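Local coordinates for WGR domain-containing protein (Bacteroides fragilis, PDB 2RA8) that is of unknown function but joins a WGR domain, a type often found in nucleic-acid-binding proteins, to a leucine-rich-repeat domain that may mediate binding to partners, at residues Val132-Trp146 and Pro166-Lys180. Residues are numbered along the deposited sequence; the frame is centred on the assembly and turned at random.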
loop_
_atom_site.group_PDB
_atom_site.type_symbol
_atom_site.label_atom_id
_atom_site.label_comp_id
_atom_site.label_asym_id
_atom_site.label_seq_id
_atom_site.Cartn_x
_atom_site.Cartn_y
_atom_site.Cartn_z
ATOM N N VAL A 132 -19.852 -10.154 -24.175
ATOM C CA VAL A 132 -20.363 -11.266 -24.967
ATOM C C VAL A 132 -21.051 -10.791 -26.228
ATOM O O VAL A 132 -20.962 -11.442 -27.275
ATOM C CB VAL A 132 -21.343 -12.137 -24.123
ATOM C CG1 VAL A 132 -22.015 -13.205 -24.994
ATOM C CG2 VAL A 132 -20.584 -12.804 -22.995
ATOM N N GLU A 133 -21.724 -9.644 -26.144
ATOM C CA GLU A 133 -22.447 -9.092 -27.287
ATOM C C GLU A 133 -21.562 -8.326 -28.230
ATOM O O GLU A 133 -22.008 -7.892 -29.292
ATOM C CB GLU A 133 -23.588 -8.181 -26.813
ATOM C CG GLU A 133 -24.718 -8.910 -26.067
ATOM C CD GLU A 133 -25.706 -7.941 -25.414
ATOM O OE1 GLU A 133 -26.286 -7.100 -26.137
ATOM O OE2 GLU A 133 -25.903 -8.016 -24.180
ATOM N N ASN A 134 -20.300 -8.158 -27.851
ATOM C CA ASN A 134 -19.332 -7.442 -28.681
ATOM C C ASN A 134 -18.027 -8.195 -28.725
ATOM O O ASN A 134 -16.951 -7.605 -28.601
ATOM C CB ASN A 134 -19.098 -6.030 -28.128
ATOM C CG ASN A 134 -20.329 -5.155 -28.230
ATOM O OD1 ASN A 134 -20.704 -4.712 -29.317
ATOM N ND2 ASN A 134 -20.975 -4.909 -27.095
ATOM N N LYS A 135 -18.115 -9.511 -28.909
ATOM C CA LYS A 135 -16.929 -10.356 -28.960
ATOM C C LYS A 135 -15.852 -9.838 -29.898
ATOM O O LYS A 135 -14.662 -9.910 -29.581
ATOM C CB LYS A 135 -17.307 -11.798 -29.361
ATOM C CG LYS A 135 -16.115 -12.764 -29.376
ATOM C CD LYS A 135 -16.523 -14.201 -29.701
ATOM C CE LYS A 135 -15.306 -15.128 -29.701
ATOM N NZ LYS A 135 -15.658 -16.567 -29.872
ATOM N N GLU A 136 -16.253 -9.301 -31.050
ATOM C CA GLU A 136 -15.283 -8.803 -32.024
ATOM C C GLU A 136 -14.343 -7.746 -31.478
ATOM O O GLU A 136 -13.181 -7.696 -31.869
ATOM C CB GLU A 136 -15.986 -8.253 -33.285
ATOM C CG GLU A 136 -16.606 -6.870 -33.128
ATOM C CD GLU A 136 -17.898 -6.883 -32.334
ATOM O OE1 GLU A 136 -18.364 -5.789 -31.944
ATOM O OE2 GLU A 136 -18.453 -7.983 -32.110
ATOM N N LYS A 137 -14.827 -6.900 -30.573
ATOM C CA LYS A 137 -13.984 -5.848 -30.002
ATOM C C LYS A 137 -13.054 -6.310 -28.905
ATOM O O LYS A 137 -12.110 -5.602 -28.562
ATOM C CB LYS A 137 -14.831 -4.715 -29.427
ATOM C CG LYS A 137 -15.601 -3.901 -30.442
ATOM C CD LYS A 137 -16.140 -2.625 -29.797
ATOM C CE LYS A 137 -16.940 -1.804 -30.802
ATOM N NZ LYS A 137 -17.495 -0.560 -30.200
ATOM N N PHE A 138 -13.311 -7.488 -28.342
ATOM C CA PHE A 138 -12.483 -8.007 -27.254
ATOM C C PHE A 138 -11.799 -9.298 -27.626
ATOM O O PHE A 138 -11.054 -9.876 -26.830
ATOM C CB PHE A 138 -13.333 -8.248 -25.989
ATOM C CG PHE A 138 -14.038 -7.021 -25.473
ATOM C CD1 PHE A 138 -15.264 -6.626 -26.004
ATOM C CD2 PHE A 138 -13.473 -6.258 -24.459
ATOM C CE1 PHE A 138 -15.912 -5.485 -25.528
ATOM C CE2 PHE A 138 -14.113 -5.117 -23.975
ATOM C CZ PHE A 138 -15.335 -4.731 -24.514
ATOM N N ALA A 139 -12.040 -9.761 -28.845
ATOM C CA ALA A 139 -11.444 -11.008 -29.298
ATOM C C ALA A 139 -9.937 -10.979 -29.298
ATOM O O ALA A 139 -9.297 -12.035 -29.274
ATOM C CB ALA A 139 -11.960 -11.347 -30.698
ATOM N N HIS A 140 -9.354 -9.781 -29.306
ATOM C CA HIS A 140 -7.898 -9.644 -29.345
ATOM C C HIS A 140 -7.133 -9.671 -28.028
ATOM O O HIS A 140 -5.923 -9.898 -28.015
ATOM C CB HIS A 140 -7.509 -8.357 -30.100
ATOM C CG HIS A 140 -7.763 -7.091 -29.336
ATOM N ND1 HIS A 140 -9.013 -6.519 -29.226
ATOM C CD2 HIS A 140 -6.916 -6.273 -28.665
ATOM C CE1 HIS A 140 -8.924 -5.400 -28.525
ATOM N NE2 HIS A 140 -7.660 -5.227 -28.173
ATOM N N PHE A 141 -7.816 -9.441 -26.916
ATOM C CA PHE A 141 -7.137 -9.405 -25.624
ATOM C C PHE A 141 -6.394 -10.661 -25.195
ATOM O O PHE A 141 -6.852 -11.789 -25.401
ATOM C CB PHE A 141 -8.132 -8.982 -24.545
ATOM C CG PHE A 141 -8.442 -7.524 -24.571
ATOM C CD1 PHE A 141 -7.537 -6.603 -24.065
ATOM C CD2 PHE A 141 -9.627 -7.061 -25.123
ATOM C CE1 PHE A 141 -7.809 -5.248 -24.106
ATOM C CE2 PHE A 141 -9.903 -5.699 -25.166
ATOM C CZ PHE A 141 -8.994 -4.798 -24.658
ATOM N N GLU A 142 -5.223 -10.453 -24.598
ATOM C CA GLU A 142 -4.381 -11.545 -24.136
ATOM C C GLU A 142 -4.341 -11.622 -22.632
ATOM O O GLU A 142 -3.883 -12.611 -22.065
ATOM C CB GLU A 142 -2.959 -11.366 -24.676
ATOM C CG GLU A 142 -2.934 -11.141 -26.189
ATOM C CD GLU A 142 -1.542 -11.090 -26.760
ATOM O OE1 GLU A 142 -0.609 -10.730 -26.009
ATOM O OE2 GLU A 142 -1.388 -11.394 -27.961
ATOM N N GLY A 143 -4.812 -10.571 -21.972
ATOM C CA GLY A 143 -4.820 -10.566 -20.525
ATOM C C GLY A 143 -6.072 -9.908 -19.989
ATOM O O GLY A 143 -6.510 -8.891 -20.512
ATOM N N LEU A 144 -6.649 -10.492 -18.944
ATOM C CA LEU A 144 -7.856 -9.967 -18.324
ATOM C C LEU A 144 -7.771 -10.023 -16.814
ATOM O O LEU A 144 -7.536 -11.083 -16.234
ATOM C CB LEU A 144 -9.084 -10.772 -18.776
ATOM C CG LEU A 144 -10.400 -10.496 -18.023
ATOM C CD1 LEU A 144 -10.811 -9.036 -18.220
ATOM C CD2 LEU A 144 -11.492 -11.436 -18.520
ATOM N N PHE A 145 -7.953 -8.872 -16.172
ATOM C CA PHE A 145 -7.944 -8.786 -14.713
ATOM C C PHE A 145 -9.329 -8.315 -14.408
ATOM O O PHE A 145 -9.634 -7.135 -14.540
ATOM C CB PHE A 145 -6.902 -7.756 -14.226
ATOM C CG PHE A 145 -6.834 -7.590 -12.721
ATOM C CD1 PHE A 145 -7.583 -8.386 -11.856
ATOM C CD2 PHE A 145 -6.009 -6.615 -12.175
ATOM C CE1 PHE A 145 -7.506 -8.201 -10.466
ATOM C CE2 PHE A 145 -5.926 -6.426 -10.787
ATOM C CZ PHE A 145 -6.676 -7.220 -9.936
ATOM N N TRP A 146 -10.180 -9.257 -14.016
ATOM C CA TRP A 146 -11.586 -9.003 -13.721
ATOM C C TRP A 146 -11.869 -8.805 -12.243
ATOM O O TRP A 146 -11.663 -9.719 -11.443
ATOM C CB TRP A 146 -12.422 -10.187 -14.254
ATOM C CG TRP A 146 -13.905 -9.977 -14.194
ATOM C CD1 TRP A 146 -14.706 -10.071 -13.088
ATOM C CD2 TRP A 146 -14.756 -9.603 -15.281
ATOM N NE1 TRP A 146 -16.006 -9.780 -13.423
ATOM C CE2 TRP A 146 -16.068 -9.491 -14.759
ATOM C CE3 TRP A 146 -14.541 -9.355 -16.640
ATOM C CZ2 TRP A 146 -17.161 -9.138 -15.560
ATOM C CZ3 TRP A 146 -15.630 -9.006 -17.440
ATOM C CH2 TRP A 146 -16.926 -8.903 -16.894
ATOM N N PRO A 166 -18.972 -17.186 -20.449
ATOM C CA PRO A 166 -19.236 -16.600 -21.768
ATOM C C PRO A 166 -18.251 -15.516 -22.141
ATOM O O PRO A 166 -17.969 -15.299 -23.324
ATOM C CB PRO A 166 -20.658 -16.062 -21.630
ATOM C CG PRO A 166 -21.277 -17.016 -20.656
ATOM C CD PRO A 166 -20.185 -17.143 -19.613
ATOM N N VAL A 167 -17.731 -14.823 -21.130
ATOM C CA VAL A 167 -16.758 -13.759 -21.350
ATOM C C VAL A 167 -15.448 -14.368 -21.772
ATOM O O VAL A 167 -14.796 -13.874 -22.690
ATOM C CB VAL A 167 -16.556 -12.911 -20.069
ATOM C CG1 VAL A 167 -15.400 -11.939 -20.255
ATOM C CG2 VAL A 167 -17.836 -12.140 -19.763
ATOM N N LEU A 168 -15.055 -15.454 -21.114
ATOM C CA LEU A 168 -13.819 -16.126 -21.469
ATOM C C LEU A 168 -13.946 -16.718 -22.866
ATOM O O LEU A 168 -12.963 -16.787 -23.606
ATOM C CB LEU A 168 -13.491 -17.230 -20.449
ATOM C CG LEU A 168 -13.325 -16.754 -18.988
ATOM C CD1 LEU A 168 -13.006 -17.945 -18.106
ATOM C CD2 LEU A 168 -12.217 -15.706 -18.881
ATOM N N ASP A 169 -15.155 -17.135 -23.244
ATOM C CA ASP A 169 -15.366 -17.708 -24.577
ATOM C C ASP A 169 -15.225 -16.660 -25.661
ATOM O O ASP A 169 -14.841 -16.980 -26.784
ATOM C CB ASP A 169 -16.756 -18.361 -24.695
ATOM C CG ASP A 169 -16.913 -19.588 -23.798
ATOM O OD1 ASP A 169 -15.892 -20.118 -23.303
ATOM O OD2 ASP A 169 -18.067 -20.027 -23.598
ATOM N N ALA A 170 -15.542 -15.408 -25.330
ATOM C CA ALA A 170 -15.431 -14.288 -26.272
ATOM C C ALA A 170 -13.991 -13.763 -26.398
ATOM O O ALA A 170 -13.704 -12.896 -27.223
ATOM C CB ALA A 170 -16.372 -13.142 -25.839
HETATM N N MSE A 171 -13.081 -14.293 -25.586
HETATM C CA MSE A 171 -11.684 -13.877 -25.630
HETATM C C MSE A 171 -10.825 -15.093 -25.795
HETATM O O MSE A 171 -10.150 -15.527 -24.868
HETATM C CB MSE A 171 -11.319 -13.145 -24.334
HETATM C CG MSE A 171 -12.129 -11.886 -24.152
HETATM SE SE MSE A 171 -11.475 -10.788 -22.656
HETATM C CE MSE A 171 -13.141 -10.045 -22.078
ATOM N N PRO A 172 -10.827 -15.675 -27.001
ATOM C CA PRO A 172 -10.029 -16.879 -27.252
ATOM C C PRO A 172 -8.525 -16.720 -27.223
ATOM O O PRO A 172 -7.802 -17.712 -27.156
ATOM C CB PRO A 172 -10.548 -17.359 -28.609
ATOM C CG PRO A 172 -10.921 -16.073 -29.307
ATOM C CD PRO A 172 -11.587 -15.267 -28.199
ATOM N N LEU A 173 -8.044 -15.479 -27.263
ATOM C CA LEU A 173 -6.603 -15.223 -27.248
ATOM C C LEU A 173 -6.034 -14.960 -25.867
ATOM O O LEU A 173 -4.824 -14.781 -25.712
ATOM C CB LEU A 173 -6.269 -14.050 -28.188
ATOM C CG LEU A 173 -5.718 -14.357 -29.600
ATOM C CD1 LEU A 173 -6.353 -15.608 -30.181
ATOM C CD2 LEU A 173 -5.957 -13.146 -30.508
ATOM N N LEU A 174 -6.894 -14.955 -24.852
ATOM C CA LEU A 174 -6.451 -14.728 -23.473
ATOM C C LEU A 174 -5.487 -15.785 -23.003
ATOM O O LEU A 174 -5.723 -16.980 -23.211
ATOM C CB LEU A 174 -7.636 -14.744 -22.505
ATOM C CG LEU A 174 -8.488 -13.495 -22.326
ATOM C CD1 LEU A 174 -9.481 -13.736 -21.194
ATOM C CD2 LEU A 174 -7.596 -12.300 -22.009
ATOM N N ASN A 175 -4.392 -15.365 -22.376
ATOM C CA ASN A 175 -3.432 -16.318 -21.834
ATOM C C ASN A 175 -3.147 -16.036 -20.377
ATOM O O ASN A 175 -2.563 -16.867 -19.689
ATOM C CB ASN A 175 -2.113 -16.332 -22.636
ATOM C CG ASN A 175 -1.401 -14.990 -22.640
ATOM O OD1 ASN A 175 -1.188 -14.375 -21.593
ATOM N ND2 ASN A 175 -1.008 -14.538 -23.829
ATOM N N ASN A 176 -3.591 -14.877 -19.894
ATOM C CA ASN A 176 -3.384 -14.473 -18.498
ATOM C C ASN A 176 -4.708 -14.025 -17.897
ATOM O O ASN A 176 -5.250 -12.989 -18.270
ATOM C CB ASN A 176 -2.356 -13.337 -18.450
ATOM C CG ASN A 176 -1.966 -12.949 -17.035
ATOM O OD1 ASN A 176 -1.043 -12.162 -16.834
ATOM N ND2 ASN A 176 -2.667 -13.492 -16.052
ATOM N N LEU A 177 -5.234 -14.808 -16.959
ATOM C CA LEU A 177 -6.525 -14.513 -16.336
ATOM C C LEU A 177 -6.378 -14.321 -14.853
ATOM O O LEU A 177 -5.825 -15.171 -14.150
ATOM C CB LEU A 177 -7.499 -15.667 -16.569
ATOM C CG LEU A 177 -8.991 -15.454 -16.818
ATOM C CD1 LEU A 177 -9.676 -16.742 -16.441
ATOM C CD2 LEU A 177 -9.571 -14.302 -16.031
ATOM N N LYS A 178 -6.894 -13.199 -14.373
ATOM C CA LYS A 178 -6.831 -12.860 -12.964
ATOM C C LYS A 178 -8.197 -12.349 -12.592
ATOM O O LYS A 178 -8.733 -11.456 -13.257
ATOM C CB LYS A 178 -5.780 -11.779 -12.759
ATOM C CG LYS A 178 -5.521 -11.358 -11.329
ATOM C CD LYS A 178 -4.328 -10.412 -11.331
ATOM C CE LYS A 178 -4.019 -9.857 -9.964
ATOM N NZ LYS A 178 -2.827 -8.969 -10.077
ATOM N N ILE A 179 -8.768 -12.932 -11.540
ATOM C CA ILE A 179 -10.099 -12.574 -11.059
ATOM C C ILE A 179 -10.064 -12.336 -9.554
ATOM O O ILE A 179 -9.481 -13.120 -8.805
ATOM C CB ILE A 179 -11.105 -13.713 -11.332
ATOM C CG1 ILE A 179 -11.094 -14.103 -12.824
ATOM C CG2 ILE A 179 -12.504 -13.283 -10.919
ATOM C CD1 ILE A 179 -11.778 -15.448 -13.076
ATOM N N LYS A 180 -10.700 -11.259 -9.110
ATOM C CA LYS A 180 -10.750 -10.923 -7.690
ATOM C C LYS A 180 -12.204 -10.824 -7.304
ATOM O O LYS A 180 -12.949 -10.083 -7.931
ATOM C CB LYS A 180 -10.043 -9.585 -7.434
ATOM C CG LYS A 180 -10.081 -9.115 -5.983
ATOM C CD LYS A 180 -9.252 -7.840 -5.815
ATOM C CE LYS A 180 -9.370 -7.300 -4.395
ATOM N NZ LYS A 180 -8.440 -6.169 -4.146
#
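Pro166 meets Val132 where the last residue of helix 125-132 comes up to the beginning of helix 165-169, Val132 CG2 lying 3.5 Å from Pro166 CB, and from there the two segments run side by side in the leucine-rich-repeat domain. The next residue, Val167, brings its CG1 branch obliquely to the Trp146 indole, near CZ3. The extended chain of Lys135 is laid across Ala170, with CG 3.6 Å from Ala170 CB, and its NZ ends in a weak bond to Asp169 O; Ala170 O is buried here without a polar partner. Selenomethionine Met171 reaches inward, placing CG against Phe138 O and SE near Phe141 CB, while its methyl CE meets Leu144 CD2, the two side chains crossing at about a right angle. Leu174, closing the Met171-Leu174 turn, sets CD2 3.3 Å from the backbone at Gly143 N and packs both methyls against Leu144 CB (CD1 at 3.8 Å). Glu142 O then takes two backbone donors: Asn175 N at 2.8 Å, almost straight at N-H but tilted from the carbonyl plane, and Asn176 N at 3.2 Å, within it. This fork leads into parallel strand pairing, in which Leu144 and Trp146 each donate to and accept from the strand 176-180. On the face carrying Phe145, Lys178 stretches over the ring: CG anti to the backbone N (chi1 -177°) and a fully extended chain set CD 3.9 Å from the ring centroid of Phe145, and NZ adds a cation-pi contact at 4.4 Å from that centroid. Lys180 CB touches the same ring at its edge. Strand 143-146 is flanked in the parallel sheet by strands 111-114 and 176-180, with 197-201 beyond the latter, while helix 125-132 covers Trp146, Val167 and Met171.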